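Local coordinates for probable sugar ABC transporter, sugar-binding protein (Streptococcus pneumoniae, PDB 2W7Y), which binds the blood group A-trisaccharide and probably delivers such glycans to a sugar ABC transporter as its extracellular solute-binding component, at residues A[180-185]-A[208-213]; A[218-223]-A[236-241]; A[191-196]-A[250-255]; A[126-131]-A[138-143]. All coordinates share one frame; numbering follows the deposited sequence.

In the fold
Contacts 1, 2 and 3 form one neighbourhood built on helices 182-193, 207-215, 219-224 and 237-252. Contact 1 is the buried one and wholly apolar across its interface; its helix 207-215 also carries Arg209 of the glycan pocket. It touches contact 2 through Phe211 and Phe239, and contact 3 through Leu210 and Ile250. Contacts 2 and 3 use opposite ends of helix 237-252, their centres about 27 Å apart; both are partly buried and rely on polar side chains, an amide with a carboxylate in one, a guanidinium with an amide and a water in the other. Contact 4, also partly buried, stands apart, its centre about 44 Å from that of contact 3, and mixes a tyrosine-aspartate bond with apolar packing.

Contact 1. Residues A[180-185]-A[208-213]; sequences NTWDDF and IRLFNT
Two helices of the solute-binding protein fold meet here: the N-terminal turn of helix 182-193 packs through Trp182 and Phe185 on Leu210 of helix 207-215, which also carries Arg209 of the glycan pocket. No hydrogen bond crosses between the segments; the contact is a buried apolar one in which a single leucine is met by two aromatic rings. Leu210 CD2 is the shared atom, 3.8 Å from Phe185 CZ and 4.1 Å from Trp182 CZ3. The second methyl, CD1, also reaches the Phe185 rim, while the leucine CB lies near Trp182 CH2. With CG of Trp182 anti to the backbone N (chi1 179°), the six-membered part of the indole extends across the gap, and the Trp182 side chain meets that of Leu210 at about a right angle. The two rings also pack on each other, Phe185 CD2 standing 3.8 Å above the Trp182 ring plane, toward its rim. Met245 and Val246 of helix 237-252 continue the packing round the indole, and Phe278 touches Leu210. Arg209 NH2 is hydrogen-bonded to O7 of the bound 2-acetamido-2-deoxy-galactose, a sugar about 14 Å from the Leu210 side chain. The start of helix 182-193 is closed by a capping box of Thr181 and Asp184: Asp184 N makes a weak bond to Thr181 OG1, and Thr181 N returns one to Asp184 OD2. On the other helix, Arg209 O accepts from both Thr213 N and Thr213 OG1, the hydroxyl lying in the carbonyl plane at 2.7 Å from Arg209 O.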
# COMPACT_ATOMS: atom_id res chain seq x y z
N ASN A 180 8.34 -19.90 -9.54
CA ASN A 180 7.07 -20.59 -9.74
C ASN A 180 6.46 -21.09 -8.44
O ASN A 180 5.24 -21.25 -8.34
CB ASN A 180 7.24 -21.74 -10.73
CG ASN A 180 7.54 -21.26 -12.13
OD1 ASN A 180 6.99 -20.26 -12.59
ND2 ASN A 180 8.43 -21.96 -12.82
N THR A 181 7.32 -21.33 -7.45
CA THR A 181 6.90 -21.77 -6.12
C THR A 181 7.57 -20.93 -5.02
O THR A 181 8.52 -20.20 -5.28
CB THR A 181 7.22 -23.27 -5.87
OG1 THR A 181 8.62 -23.50 -6.10
CG2 THR A 181 6.39 -24.18 -6.77
N TRP A 182 7.06 -21.06 -3.80
CA TRP A 182 7.65 -20.44 -2.62
C TRP A 182 9.09 -20.91 -2.39
O TRP A 182 9.96 -20.12 -2.03
CB TRP A 182 6.80 -20.73 -1.38
CG TRP A 182 7.35 -20.14 -0.11
CD1 TRP A 182 8.03 -20.80 0.87
CD2 TRP A 182 7.27 -18.77 0.30
NE1 TRP A 182 8.38 -19.93 1.87
CE2 TRP A 182 7.93 -18.68 1.55
CE3 TRP A 182 6.71 -17.61 -0.26
CZ2 TRP A 182 8.04 -17.47 2.25
CZ3 TRP A 182 6.82 -16.41 0.44
CH2 TRP A 182 7.48 -16.35 1.68
N ASP A 183 9.32 -22.21 -2.60
CA ASP A 183 10.65 -22.81 -2.44
C ASP A 183 11.70 -22.21 -3.39
O ASP A 183 12.86 -22.08 -3.01
CB ASP A 183 10.57 -24.33 -2.58
CG ASP A 183 9.89 -25.00 -1.38
OD1 ASP A 183 9.59 -26.21 -1.47
OD2 ASP A 183 9.65 -24.34 -0.35
N ASP A 184 11.28 -21.85 -4.61
CA ASP A 184 12.16 -21.14 -5.55
C ASP A 184 12.63 -19.80 -4.99
O ASP A 184 13.80 -19.42 -5.15
CB ASP A 184 11.46 -20.90 -6.89
CG ASP A 184 11.22 -22.18 -7.69
OD1 ASP A 184 12.00 -23.15 -7.54
OD2 ASP A 184 10.26 -22.19 -8.48
N PHE A 185 11.71 -19.08 -4.35
CA PHE A 185 12.00 -17.79 -3.72
C PHE A 185 12.98 -17.93 -2.56
O PHE A 185 13.95 -17.17 -2.47
CB PHE A 185 10.69 -17.13 -3.26
CG PHE A 185 10.88 -16.04 -2.24
CD1 PHE A 185 11.49 -14.84 -2.58
CD2 PHE A 185 10.42 -16.20 -0.93
CE1 PHE A 185 11.66 -13.83 -1.65
CE2 PHE A 185 10.58 -15.19 0.01
CZ PHE A 185 11.20 -14.00 -0.35
N ILE A 208 4.69 -8.50 5.65
CA ILE A 208 3.25 -8.78 5.49
C ILE A 208 2.87 -8.93 4.01
O ILE A 208 1.87 -9.57 3.69
CB ILE A 208 2.34 -7.74 6.22
CG1 ILE A 208 0.94 -8.32 6.46
CG2 ILE A 208 2.30 -6.40 5.46
CD1 ILE A 208 0.01 -7.45 7.29
N ARG A 209 3.68 -8.34 3.13
CA ARG A 209 3.48 -8.45 1.68
C ARG A 209 3.80 -9.86 1.20
O ARG A 209 3.23 -10.33 0.21
CB ARG A 209 4.34 -7.43 0.91
CG ARG A 209 4.49 -6.05 1.55
CD ARG A 209 3.15 -5.33 1.71
NE ARG A 209 3.34 -3.93 2.08
CZ ARG A 209 2.37 -3.12 2.48
NH1 ARG A 209 1.12 -3.56 2.58
NH2 ARG A 209 2.65 -1.86 2.78
N LEU A 210 4.72 -10.53 1.90
CA LEU A 210 5.00 -11.95 1.66
C LEU A 210 3.87 -12.84 2.15
O LEU A 210 3.49 -13.79 1.46
CB LEU A 210 6.33 -12.36 2.30
CG LEU A 210 7.64 -11.88 1.66
CD1 LEU A 210 8.83 -12.32 2.50
CD2 LEU A 210 7.79 -12.39 0.22
N PHE A 211 3.33 -12.54 3.33
CA PHE A 211 2.17 -13.26 3.88
C PHE A 211 0.92 -13.06 3.00
O PHE A 211 0.23 -14.02 2.68
CB PHE A 211 1.88 -12.81 5.32
CG PHE A 211 0.62 -13.41 5.91
CD1 PHE A 211 0.60 -14.72 6.40
CD2 PHE A 211 -0.56 -12.66 5.98
CE1 PHE A 211 -0.57 -15.27 6.95
CE2 PHE A 211 -1.73 -13.20 6.53
CZ PHE A 211 -1.73 -14.50 7.01
N ASN A 212 0.66 -11.80 2.64
CA ASN A 212 -0.47 -11.41 1.81
C ASN A 212 -0.51 -12.18 0.49
O ASN A 212 -1.58 -12.63 0.06
CB ASN A 212 -0.39 -9.91 1.51
CG ASN A 212 -1.75 -9.25 1.32
OD1 ASN A 212 -1.92 -8.09 1.67
ND2 ASN A 212 -2.70 -9.97 0.74
N THR A 213 0.66 -12.32 -0.13
CA THR A 213 0.76 -12.93 -1.45
C THR A 213 0.85 -14.45 -1.43
O THR A 213 0.35 -15.10 -2.35
CB THR A 213 1.90 -12.32 -2.30
OG1 THR A 213 3.13 -12.34 -1.56
CG2 THR A 213 1.58 -10.89 -2.68

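Contact 2. Residues A[218-223]-A[236-241]; sequences TENGRK and SKEFAD
Glu238 lays its carboxylate against the side chain of Asn220, its CD 3.5 Å from Asn220 CB, where the first turns of helices 219-224 and 237-252 come side by side. The backbones are close, with Gly221 CA 5.9 Å from Glu238 CA. One hydrogen bond crosses the gap: Asn220 ND2 gives a nearly straight N-H to Glu238 OE2 at 2.9 Å, with an angle of 170° at the hydrogen. The oxygen lies in the plane of the amide, but the amide nitrogen approaches from well above the carboxylate plane; the two flat groups are 83° apart. Glu238 CG, anti to its own carbonyl carbon (chi1 -68°), lies 3.5 Å from Thr218 OG1, and a bend at chi2 then turns the carboxylate toward Asn220 CB. Thr218 is the N-cap residue of helix 219-224, its OG1 accepting from Gly221 N, so the elbow of the glutamate rests on the capping residue while its carboxylate takes the amide of Asn220 in the first turn. Two salt bridges lie within the separate segments, Arg222 with Glu219 and Lys237 with Asp241. In the second, Lys237 NZ sits on the syn lone pair of Asp241 OD1, 2.8 Å from that oxygen.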
# COMPACT_ATOMS: atom_id res chain seq x y z
N THR A 218 -3.39 -20.21 -3.12
CA THR A 218 -4.46 -21.20 -3.21
C THR A 218 -5.82 -20.51 -3.29
O THR A 218 -5.95 -19.35 -2.91
CB THR A 218 -4.48 -22.18 -2.00
OG1 THR A 218 -4.77 -21.45 -0.80
CG2 THR A 218 -3.15 -22.93 -1.86
N GLU A 219 -6.82 -21.24 -3.79
CA GLU A 219 -8.20 -20.74 -3.86
C GLU A 219 -8.76 -20.40 -2.48
O GLU A 219 -9.38 -19.35 -2.30
CB GLU A 219 -9.11 -21.76 -4.56
CG GLU A 219 -8.96 -21.82 -6.08
CD GLU A 219 -9.56 -20.61 -6.81
OE1 GLU A 219 -9.44 -20.56 -8.06
OE2 GLU A 219 -10.13 -19.71 -6.15
N ASN A 220 -8.53 -21.29 -1.51
CA ASN A 220 -8.98 -21.10 -0.13
C ASN A 220 -8.37 -19.87 0.55
O ASN A 220 -9.04 -19.18 1.32
CB ASN A 220 -8.69 -22.34 0.72
CG ASN A 220 -9.53 -23.55 0.31
OD1 ASN A 220 -10.61 -23.41 -0.26
ND2 ASN A 220 -9.03 -24.74 0.61
N GLY A 221 -7.10 -19.60 0.25
CA GLY A 221 -6.42 -18.41 0.74
C GLY A 221 -6.91 -17.13 0.10
O GLY A 221 -6.92 -16.08 0.75
N ARG A 222 -7.32 -17.20 -1.17
CA ARG A 222 -7.85 -16.05 -1.90
C ARG A 222 -9.23 -15.62 -1.38
O ARG A 222 -9.50 -14.42 -1.25
CB ARG A 222 -7.93 -16.34 -3.40
CG ARG A 222 -6.58 -16.40 -4.10
CD ARG A 222 -6.73 -16.73 -5.58
NE ARG A 222 -5.55 -17.43 -6.08
CZ ARG A 222 -5.56 -18.65 -6.62
NH1 ARG A 222 -6.69 -19.32 -6.77
NH2 ARG A 222 -4.42 -19.20 -7.02
N LYS A 223 -10.10 -16.58 -1.10
CA LYS A 223 -11.44 -16.28 -0.59
C LYS A 223 -11.43 -15.80 0.87
O LYS A 223 -12.35 -15.10 1.30
CB LYS A 223 -12.41 -17.45 -0.81
CG LYS A 223 -12.05 -18.75 -0.10
CD LYS A 223 -13.10 -19.82 -0.40
CE LYS A 223 -12.84 -21.10 0.38
NZ LYS A 223 -13.83 -22.16 0.07
N SER A 236 -8.21 -23.03 9.67
CA SER A 236 -7.66 -22.73 8.33
C SER A 236 -6.16 -23.03 8.17
O SER A 236 -5.29 -22.29 8.63
CB SER A 236 -8.18 -21.44 7.66
OG SER A 236 -7.17 -20.46 7.52
N LYS A 237 -5.90 -24.18 7.55
CA LYS A 237 -4.56 -24.68 7.28
C LYS A 237 -3.76 -23.72 6.40
O LYS A 237 -2.57 -23.50 6.64
CB LYS A 237 -4.64 -26.08 6.64
CG LYS A 237 -3.35 -26.61 6.03
CD LYS A 237 -3.39 -28.13 5.85
CE LYS A 237 -2.43 -28.59 4.75
NZ LYS A 237 -0.99 -28.27 5.03
N GLU A 238 -4.42 -23.12 5.41
CA GLU A 238 -3.81 -22.13 4.53
C GLU A 238 -3.28 -20.91 5.28
O GLU A 238 -2.19 -20.43 4.99
CB GLU A 238 -4.79 -21.70 3.43
CG GLU A 238 -5.14 -22.78 2.41
CD GLU A 238 -6.26 -23.70 2.87
OE1 GLU A 238 -6.85 -23.45 3.94
OE2 GLU A 238 -6.54 -24.68 2.14
N PHE A 239 -4.07 -20.41 6.23
CA PHE A 239 -3.67 -19.28 7.08
C PHE A 239 -2.46 -19.65 7.95
O PHE A 239 -1.54 -18.85 8.11
CB PHE A 239 -4.84 -18.85 7.97
CG PHE A 239 -4.69 -17.47 8.56
CD1 PHE A 239 -5.32 -16.38 7.98
CD2 PHE A 239 -3.92 -17.26 9.71
CE1 PHE A 239 -5.19 -15.11 8.52
CE2 PHE A 239 -3.78 -15.98 10.25
CZ PHE A 239 -4.42 -14.90 9.66
N ALA A 240 -2.49 -20.86 8.52
CA ALA A 240 -1.42 -21.35 9.39
C ALA A 240 -0.13 -21.65 8.63
O ALA A 240 0.96 -21.35 9.12
CB ALA A 240 -1.88 -22.57 10.17
N ASP A 241 -0.27 -22.24 7.44
CA ASP A 241 0.88 -22.54 6.57
C ASP A 241 1.58 -21.28 6.06
O ASP A 241 2.80 -21.23 6.01
CB ASP A 241 0.47 -23.41 5.38
CG ASP A 241 0.04 -24.80 5.78
OD1 ASP A 241 -0.57 -25.49 4.92
OD2 ASP A 241 0.28 -25.21 6.94

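Contact 3. Residues A[191-196]-A[250-255]; sequences SIRKQD and IQANGS
Arg193 reaches across to Asn253 with its guanidinium plane turned 72° from the asparagine amide, the two side chains crossing at about a right angle. The amide oxygen lies in the guanidinium plane, at its edge, and takes a nearly straight bond from NH2: Arg193 NH2 to Asn253 OD1 is 3.1 Å, the angle at the hydrogen 171°. On the amide side, the donor lies in the carbonyl plane on a lone pair of OD1. One face of the same guanidinium is laid over backbone, with Ala252 O 3.5 Å above its plane and Asn253 N beside it, each toward the rim. An extended chain from CG to NE carries the group over from the C-terminal end of helix 182-193 to that of helix 237-252, where Gly254 leaves helical geometry with positive phi. Glu249, one turn back on the latter helix, forms a salt bridge with Arg193 NH2, so this nitrogen has both a carboxylate and an amide partner. Asn253 ND2 in turn bonds to Phe201 O of strand 199-201. A water bridges the arginine and the helix end, accepting from Arg193 NE at 3.1 Å and donating to Asn253 O at 3.0 Å.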
# COMPACT_ATOMS: atom_id res chain seq x y z
N SER A 191 20.75 -18.44 -1.73
CA SER A 191 21.88 -18.20 -2.63
C SER A 191 22.50 -16.81 -2.46
O SER A 191 23.72 -16.67 -2.50
CB SER A 191 21.44 -18.36 -4.09
OG SER A 191 20.92 -19.65 -4.32
N ILE A 192 21.65 -15.81 -2.28
CA ILE A 192 22.07 -14.41 -2.17
C ILE A 192 22.77 -14.15 -0.83
O ILE A 192 23.72 -13.36 -0.76
CB ILE A 192 20.87 -13.45 -2.38
CG1 ILE A 192 20.50 -13.42 -3.87
CG2 ILE A 192 21.20 -12.04 -1.89
CD1 ILE A 192 19.10 -12.99 -4.15
N ARG A 193 22.31 -14.84 0.21
CA ARG A 193 22.90 -14.74 1.55
C ARG A 193 24.28 -15.40 1.64
O ARG A 193 25.06 -15.09 2.54
CB ARG A 193 21.96 -15.33 2.61
CG ARG A 193 20.71 -14.50 2.84
CD ARG A 193 19.88 -15.04 4.00
NE ARG A 193 18.53 -14.47 3.97
CZ ARG A 193 17.44 -15.11 3.57
NH1 ARG A 193 17.50 -16.38 3.18
NH2 ARG A 193 16.27 -14.50 3.58
N LYS A 194 24.59 -16.30 0.70
CA LYS A 194 25.93 -16.91 0.61
C LYS A 194 26.99 -15.88 0.20
O LYS A 194 28.19 -16.09 0.40
CB LYS A 194 25.92 -18.09 -0.36
CG LYS A 194 25.38 -19.38 0.24
CD LYS A 194 25.09 -20.41 -0.83
CE LYS A 194 24.43 -21.65 -0.24
NZ LYS A 194 23.56 -22.35 -1.23
N GLN A 195 26.53 -14.78 -0.39
CA GLN A 195 27.37 -13.63 -0.70
C GLN A 195 27.38 -12.71 0.52
O GLN A 195 26.37 -12.59 1.22
CB GLN A 195 26.79 -12.85 -1.89
CG GLN A 195 26.25 -13.70 -3.03
CD GLN A 195 27.28 -13.99 -4.11
OE1 GLN A 195 28.15 -13.17 -4.38
NE2 GLN A 195 27.16 -15.15 -4.73
N ASP A 196 28.52 -12.06 0.78
CA ASP A 196 28.58 -11.11 1.89
C ASP A 196 28.56 -9.65 1.41
O ASP A 196 28.89 -9.36 0.25
CB ASP A 196 29.77 -11.38 2.82
CG ASP A 196 31.11 -11.27 2.12
OD1 ASP A 196 31.90 -10.38 2.50
OD2 ASP A 196 31.38 -12.07 1.20
N ILE A 250 11.66 -15.20 7.37
CA ILE A 250 12.03 -14.00 8.12
C ILE A 250 13.11 -14.31 9.17
O ILE A 250 14.00 -13.48 9.43
CB ILE A 250 10.77 -13.35 8.77
CG1 ILE A 250 10.14 -12.29 7.85
CG2 ILE A 250 11.10 -12.68 10.08
CD1 ILE A 250 9.86 -12.72 6.41
N GLN A 251 13.04 -15.50 9.77
CA GLN A 251 14.04 -15.93 10.75
C GLN A 251 15.38 -16.24 10.07
O GLN A 251 16.44 -15.88 10.57
CB GLN A 251 13.53 -17.15 11.53
CG GLN A 251 14.21 -17.35 12.88
CD GLN A 251 13.54 -18.42 13.71
OE1 GLN A 251 13.49 -19.59 13.32
NE2 GLN A 251 13.02 -18.04 14.87
N ALA A 252 15.30 -16.89 8.90
CA ALA A 252 16.47 -17.17 8.07
C ALA A 252 17.09 -15.88 7.52
O ALA A 252 18.29 -15.82 7.26
CB ALA A 252 16.09 -18.11 6.93
N ASN A 253 16.25 -14.86 7.34
CA ASN A 253 16.67 -13.55 6.85
C ASN A 253 17.55 -12.79 7.86
O ASN A 253 18.29 -11.89 7.48
CB ASN A 253 15.45 -12.72 6.46
CG ASN A 253 15.80 -11.46 5.68
OD1 ASN A 253 16.41 -11.53 4.61
ND2 ASN A 253 15.42 -10.31 6.21
N GLY A 254 17.46 -13.17 9.13
CA GLY A 254 18.26 -12.57 10.19
C GLY A 254 17.50 -11.56 11.03
O GLY A 254 16.78 -10.71 10.49
N SER A 255 17.66 -11.66 12.35
CA SER A 255 17.04 -10.74 13.31
C SER A 255 17.53 -9.30 13.14
O SER A 255 16.82 -8.34 13.48
CB SER A 255 17.29 -11.21 14.74
OG SER A 255 18.68 -11.35 15.00
O HOH W 1 19.40 -11.64 4.71

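Contact 4. Residues A[126-131]-A[138-143]; sequences YIDSNK and LNYKQN
Tyr140, on the short helix 139-142, meets Ile127 and Asp128 at the end of helix 124-129 with the edge of its ring. From CB the side chain leaves with CG anti to the backbone N (chi1 -166°), which carries the ring across to helix 124-129, its hydroxyl ending at Asp128. CD1 is the first ring atom to make contact, at the methyl Ile127 CG2. The next atom along the same edge, CE1, lies 4.0 Å from Ile127 CG2 and 3.3 Å from Asp128 OD1, so an apolar and a charged neighbour share one rim of the ring. Isoleucine and tyrosine side chains run past each other in opposite directions. CZ also lies near Asp128 OD1, and at the tip the hydroxyl gives a short hydrogen bond to it, Tyr140 OH to Asp128 OD1 being 2.6 Å. The accepting oxygen is met on its syn side, 23° out of the carboxylate plane, while it lies in the plane of the ring; carboxylate and ring are 71° apart. Glu133 brings a second carboxylate close to Asp128 OD1; if both are charged, the hydroxyl's hydrogen bond would offset part of their repulsion. Lys124 offers Asp128 OD2 a long, weak ion pair. The intervening helix 133-136 packs on both partners, Val136 on Ile127 and Glu133 on Tyr140, so three short successive helices form a compact cluster; helix 319-332 lies against Tyr126 on helix 124-129, and strand 302-306 touches Leu138 of the 138-143 segment.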
# COMPACT_ATOMS: atom_id res chain seq x y z
N TYR A 126 -22.49 10.74 -4.08
CA TYR A 126 -21.87 11.86 -4.81
C TYR A 126 -21.13 11.41 -6.07
O TYR A 126 -21.19 12.09 -7.10
CB TYR A 126 -20.91 12.64 -3.89
CG TYR A 126 -20.20 13.80 -4.56
CD1 TYR A 126 -18.89 13.67 -5.02
CD2 TYR A 126 -20.84 15.03 -4.72
CE1 TYR A 126 -18.23 14.74 -5.63
CE2 TYR A 126 -20.19 16.10 -5.32
CZ TYR A 126 -18.88 15.95 -5.77
OH TYR A 126 -18.24 17.02 -6.37
N ILE A 127 -20.43 10.28 -5.98
CA ILE A 127 -19.75 9.70 -7.13
C ILE A 127 -20.74 9.29 -8.23
O ILE A 127 -20.47 9.46 -9.42
CB ILE A 127 -18.86 8.48 -6.72
CG1 ILE A 127 -17.66 8.96 -5.88
CG2 ILE A 127 -18.36 7.71 -7.93
CD1 ILE A 127 -17.01 7.86 -5.04
N ASP A 128 -21.91 8.78 -7.81
CA ASP A 128 -22.86 8.13 -8.72
C ASP A 128 -23.36 8.96 -9.93
O ASP A 128 -23.55 8.40 -11.02
CB ASP A 128 -23.90 7.30 -7.96
CG ASP A 128 -23.31 5.97 -7.49
OD1 ASP A 128 -22.35 5.49 -8.14
OD2 ASP A 128 -23.79 5.42 -6.48
N SER A 129 -23.47 10.29 -9.82
CA SER A 129 -24.62 11.04 -9.28
C SER A 129 -23.93 12.23 -10.01
O SER A 129 -24.56 13.02 -10.73
CB SER A 129 -24.64 11.15 -7.70
OG SER A 129 -25.21 12.66 -7.44
N ASN A 130 -22.60 12.25 -9.89
CA ASN A 130 -21.68 13.09 -10.68
C ASN A 130 -20.85 12.31 -11.72
O ASN A 130 -19.90 12.85 -12.28
CB ASN A 130 -20.73 13.86 -9.75
CG ASN A 130 -21.43 14.96 -8.99
OD1 ASN A 130 -21.39 16.12 -9.40
ND2 ASN A 130 -22.08 14.60 -7.89
N LYS A 131 -21.23 11.06 -11.96
CA LYS A 131 -20.63 10.20 -13.00
C LYS A 131 -19.11 10.05 -12.86
O LYS A 131 -18.36 10.34 -13.79
CB LYS A 131 -20.98 10.71 -14.42
CG LYS A 131 -22.42 11.17 -14.62
CD LYS A 131 -22.59 11.92 -15.96
CE LYS A 131 -21.85 13.27 -15.99
NZ LYS A 131 -22.38 14.26 -14.99
N LEU A 138 -10.73 1.50 -9.18
CA LEU A 138 -10.76 0.33 -8.31
C LEU A 138 -11.42 0.59 -6.94
O LEU A 138 -11.97 -0.34 -6.34
CB LEU A 138 -9.34 -0.24 -8.14
CG LEU A 138 -9.14 -1.60 -7.45
CD1 LEU A 138 -9.88 -2.72 -8.18
CD2 LEU A 138 -7.67 -1.92 -7.34
N ASN A 139 -11.37 1.84 -6.47
CA ASN A 139 -12.05 2.25 -5.23
C ASN A 139 -13.54 1.92 -5.24
O ASN A 139 -14.10 1.54 -4.21
CB ASN A 139 -11.88 3.75 -4.97
CG ASN A 139 -10.47 4.14 -4.60
OD1 ASN A 139 -10.03 3.94 -3.47
ND2 ASN A 139 -9.75 4.72 -5.56
N TYR A 140 -14.16 2.05 -6.41
CA TYR A 140 -15.61 1.92 -6.55
C TYR A 140 -16.15 0.57 -6.09
O TYR A 140 -17.12 0.52 -5.34
CB TYR A 140 -16.05 2.21 -8.00
CG TYR A 140 -17.54 2.43 -8.14
CD1 TYR A 140 -18.12 3.66 -7.83
CD2 TYR A 140 -18.38 1.40 -8.56
CE1 TYR A 140 -19.49 3.86 -7.95
CE2 TYR A 140 -19.75 1.59 -8.68
CZ TYR A 140 -20.30 2.83 -8.38
OH TYR A 140 -21.65 3.02 -8.50
N LYS A 141 -15.52 -0.51 -6.55
CA LYS A 141 -15.94 -1.86 -6.17
C LYS A 141 -15.30 -2.31 -4.85
O LYS A 141 -15.98 -2.89 -3.99
CB LYS A 141 -15.62 -2.85 -7.28
N GLN A 142 -14.01 -2.03 -4.70
CA GLN A 142 -13.22 -2.58 -3.60
C GLN A 142 -13.38 -1.85 -2.26
O GLN A 142 -13.31 -2.47 -1.20
CB GLN A 142 -11.75 -2.63 -3.99
CG GLN A 142 -11.04 -3.88 -3.51
CD GLN A 142 -9.55 -3.69 -3.42
OE1 GLN A 142 -8.78 -4.47 -3.99
NE2 GLN A 142 -9.14 -2.65 -2.69
N ASN A 143 -13.56 -0.53 -2.30
CA ASN A 143 -13.83 0.25 -1.09
C ASN A 143 -15.32 0.33 -0.74
O ASN A 143 -15.72 1.13 0.11
CB ASN A 143 -13.20 1.65 -1.19
CG ASN A 143 -11.75 1.67 -0.75
OD1 ASN A 143 -11.26 0.73 -0.11
ND2 ASN A 143 -11.05 2.74 -1.09